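Local coordinates for protein acyl-coenzyme A oxidase (Caenorhabditis elegans, PDB 5K3H) that catalyses the FAD-dependent oxidation of acyl-CoA by O2 to (2E)-enoyl-CoA and hydrogen peroxide, the first step of peroxisomal beta-oxidation, at residues H3-I8 with E19-A23. Numbering follows the deposited sequence.
Sequences HLNKTI and ERLTA
Arg20 lies extended alongside the N-terminal loop, its aliphatic part beside Asn5 and Ile8 and Thr7 CG2 over one face of its guanidinium. Residues 3-8 have no regular helix or strand but contain an Asx turn: Asn5 (chi1 t) accepts through OD1 from the backbone N of Thr7, two residues on (2.8 Å), and weakly from Ile8 N (3.4 Å). Lys6 NZ bonds back to His3 O (3.0 Å). The loop packs against residues 19-23, on helix 14-21, with Asn5 and Arg20 nearest in register (CA to CA 6.1 Å). Arg20 has chi1 m and chi2 and chi3 t: CB sits 3.6 Å from Ile8 CG1, CG 3.7 Å from Asn5 ND2, and NH2 3.5 Å from Thr7 CG2. Its NE forms a salt bridge with Asp616 of helix 590-616, and Asn5 ND2 bonds to the same carboxylate, so loop and helix share one acidic partner. Leu21 lays CD2 over the face of the His3 ring (3.7 Å from its centroid, a CH-pi contact) and 3.8 Å from Ile8 CD1. Leu4 CD1 lies 3.5 Å from Ala23 O, and Leu4 CB packs 4.3 Å from Ala23 CB, which also approaches Asn5 CB at 4.2 Å. The contact is local packing of the N-terminal tail on the first helix of the acyl-CoA oxidase chain, away from the flavin and ATP sites. Arg20 O accepts from Ala23 N (3.1 Å), and a water bridges the segments, accepting from Asn5 N and donating to Arg20 O, both 3.0 Å from its oxygen.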
loop_
_atom_site.group_PDB
_atom_site.type_symbol
_atom_site.label_atom_id
_atom_site.label_comp_id
_atom_site.label_asym_id
_atom_site.label_seq_id
_atom_site.Cartn_x
_atom_site.Cartn_y
_atom_site.Cartn_z
ATOM N N HIS B 3 22.471 -16.209 -26.258
ATOM C CA HIS B 3 21.870 -17.063 -25.254
ATOM C C HIS B 3 20.367 -17.083 -25.477
ATOM O O HIS B 3 19.816 -16.262 -26.214
ATOM C CB HIS B 3 22.195 -16.562 -23.842
ATOM C CG HIS B 3 23.666 -16.467 -23.548
ATOM N ND1 HIS B 3 24.331 -15.261 -23.440
ATOM C CD2 HIS B 3 24.597 -17.430 -23.330
ATOM C CE1 HIS B 3 25.603 -15.485 -23.157
ATOM N NE2 HIS B 3 25.790 -16.791 -23.087
ATOM N N LEU B 4 19.699 -18.057 -24.863
ATOM C CA LEU B 4 18.237 -18.046 -24.867
ATOM C C LEU B 4 17.675 -16.733 -24.295
ATOM O O LEU B 4 16.677 -16.203 -24.798
ATOM C CB LEU B 4 17.740 -19.263 -24.097
ATOM C CG LEU B 4 17.952 -20.564 -24.910
ATOM C CD1 LEU B 4 17.690 -21.852 -24.096
ATOM C CD2 LEU B 4 17.121 -20.561 -26.215
ATOM N N ASN B 5 18.295 -16.186 -23.249
ATOM C CA ASN B 5 17.859 -14.904 -22.693
ATOM C C ASN B 5 18.514 -13.773 -23.489
ATOM O O ASN B 5 19.745 -13.676 -23.557
ATOM C CB ASN B 5 18.171 -14.820 -21.191
ATOM C CG ASN B 5 17.732 -13.490 -20.563
ATOM O OD1 ASN B 5 18.186 -12.416 -20.975
ATOM N ND2 ASN B 5 16.839 -13.557 -19.565
ATOM N N LYS B 6 17.690 -12.965 -24.152
ATOM C CA LYS B 6 18.173 -11.939 -25.070
ATOM C C LYS B 6 18.506 -10.630 -24.379
ATOM O O LYS B 6 18.844 -9.660 -25.069
ATOM C CB LYS B 6 17.137 -11.676 -26.177
ATOM C CG LYS B 6 16.863 -12.890 -27.029
ATOM C CD LYS B 6 18.147 -13.353 -27.663
ATOM C CE LYS B 6 17.898 -14.424 -28.681
ATOM N NZ LYS B 6 17.537 -15.714 -28.036
ATOM N N THR B 7 18.362 -10.557 -23.051
ATOM C CA THR B 7 18.666 -9.331 -22.324
ATOM C C THR B 7 20.104 -9.284 -21.789
ATOM O O THR B 7 20.608 -8.188 -21.503
ATOM C CB THR B 7 17.635 -9.166 -21.206
ATOM O OG1 THR B 7 16.331 -9.175 -21.793
ATOM C CG2 THR B 7 17.822 -7.875 -20.451
ATOM N N ILE B 8 20.801 -10.429 -21.735
ATOM C CA ILE B 8 22.181 -10.457 -21.264
ATOM C C ILE B 8 23.041 -9.556 -22.144
ATOM O O ILE B 8 22.920 -9.569 -23.375
ATOM C CB ILE B 8 22.714 -11.903 -21.294
ATOM C CG1 ILE B 8 21.888 -12.826 -20.387
ATOM C CG2 ILE B 8 24.217 -11.974 -20.921
ATOM C CD1 ILE B 8 22.152 -14.302 -20.658
ATOM N N GLU B 19 21.543 -15.702 -13.196
ATOM C CA GLU B 19 20.122 -16.030 -13.172
ATOM C C GLU B 19 19.506 -16.035 -14.566
ATOM O O GLU B 19 18.432 -16.617 -14.760
ATOM C CB GLU B 19 19.362 -15.056 -12.277
ATOM C CG GLU B 19 19.764 -15.100 -10.805
ATOM C CD GLU B 19 19.571 -16.478 -10.208
ATOM O OE1 GLU B 19 18.589 -17.180 -10.603
ATOM O OE2 GLU B 19 20.415 -16.871 -9.353
ATOM N N ARG B 20 20.138 -15.372 -15.527
ATOM C CA ARG B 20 19.631 -15.345 -16.887
ATOM C C ARG B 20 20.098 -16.541 -17.699
ATOM O O ARG B 20 19.349 -17.026 -18.565
ATOM C CB ARG B 20 20.042 -14.030 -17.561
ATOM C CG ARG B 20 19.323 -12.807 -16.947
ATOM C CD ARG B 20 19.794 -11.460 -17.523
ATOM N NE ARG B 20 18.817 -10.385 -17.307
ATOM C CZ ARG B 20 19.133 -9.104 -17.120
ATOM N NH1 ARG B 20 20.394 -8.693 -17.108
ATOM N NH2 ARG B 20 18.181 -8.214 -16.964
ATOM N N LEU B 21 21.297 -17.058 -17.399
ATOM C CA LEU B 21 21.857 -18.176 -18.153
ATOM C C LEU B 21 21.070 -19.464 -17.982
ATOM O O LEU B 21 21.175 -20.346 -18.838
ATOM C CB LEU B 21 23.319 -18.401 -17.754
ATOM C CG LEU B 21 24.274 -17.316 -18.267
ATOM C CD1 LEU B 21 25.655 -17.507 -17.675
ATOM C CD2 LEU B 21 24.311 -17.310 -19.779
ATOM N N THR B 22 20.261 -19.585 -16.924
ATOM C CA THR B 22 19.456 -20.775 -16.683
ATOM C C THR B 22 18.129 -20.765 -17.455
ATOM O O THR B 22 17.337 -21.713 -17.327
ATOM C CB THR B 22 19.227 -20.945 -15.165
ATOM O OG1 THR B 22 18.654 -19.758 -14.592
ATOM C CG2 THR B 22 20.542 -21.268 -14.430
ATOM N N ALA B 23 17.876 -19.760 -18.296
ATOM C CA ALA B 23 16.650 -19.764 -19.098
ATOM C C ALA B 23 16.567 -21.013 -19.967
ATOM O O ALA B 23 17.549 -21.427 -20.586
ATOM C CB ALA B 23 16.566 -18.513 -19.977
HETATM O O HOH W 1 20.148 -17.674 -21.390
#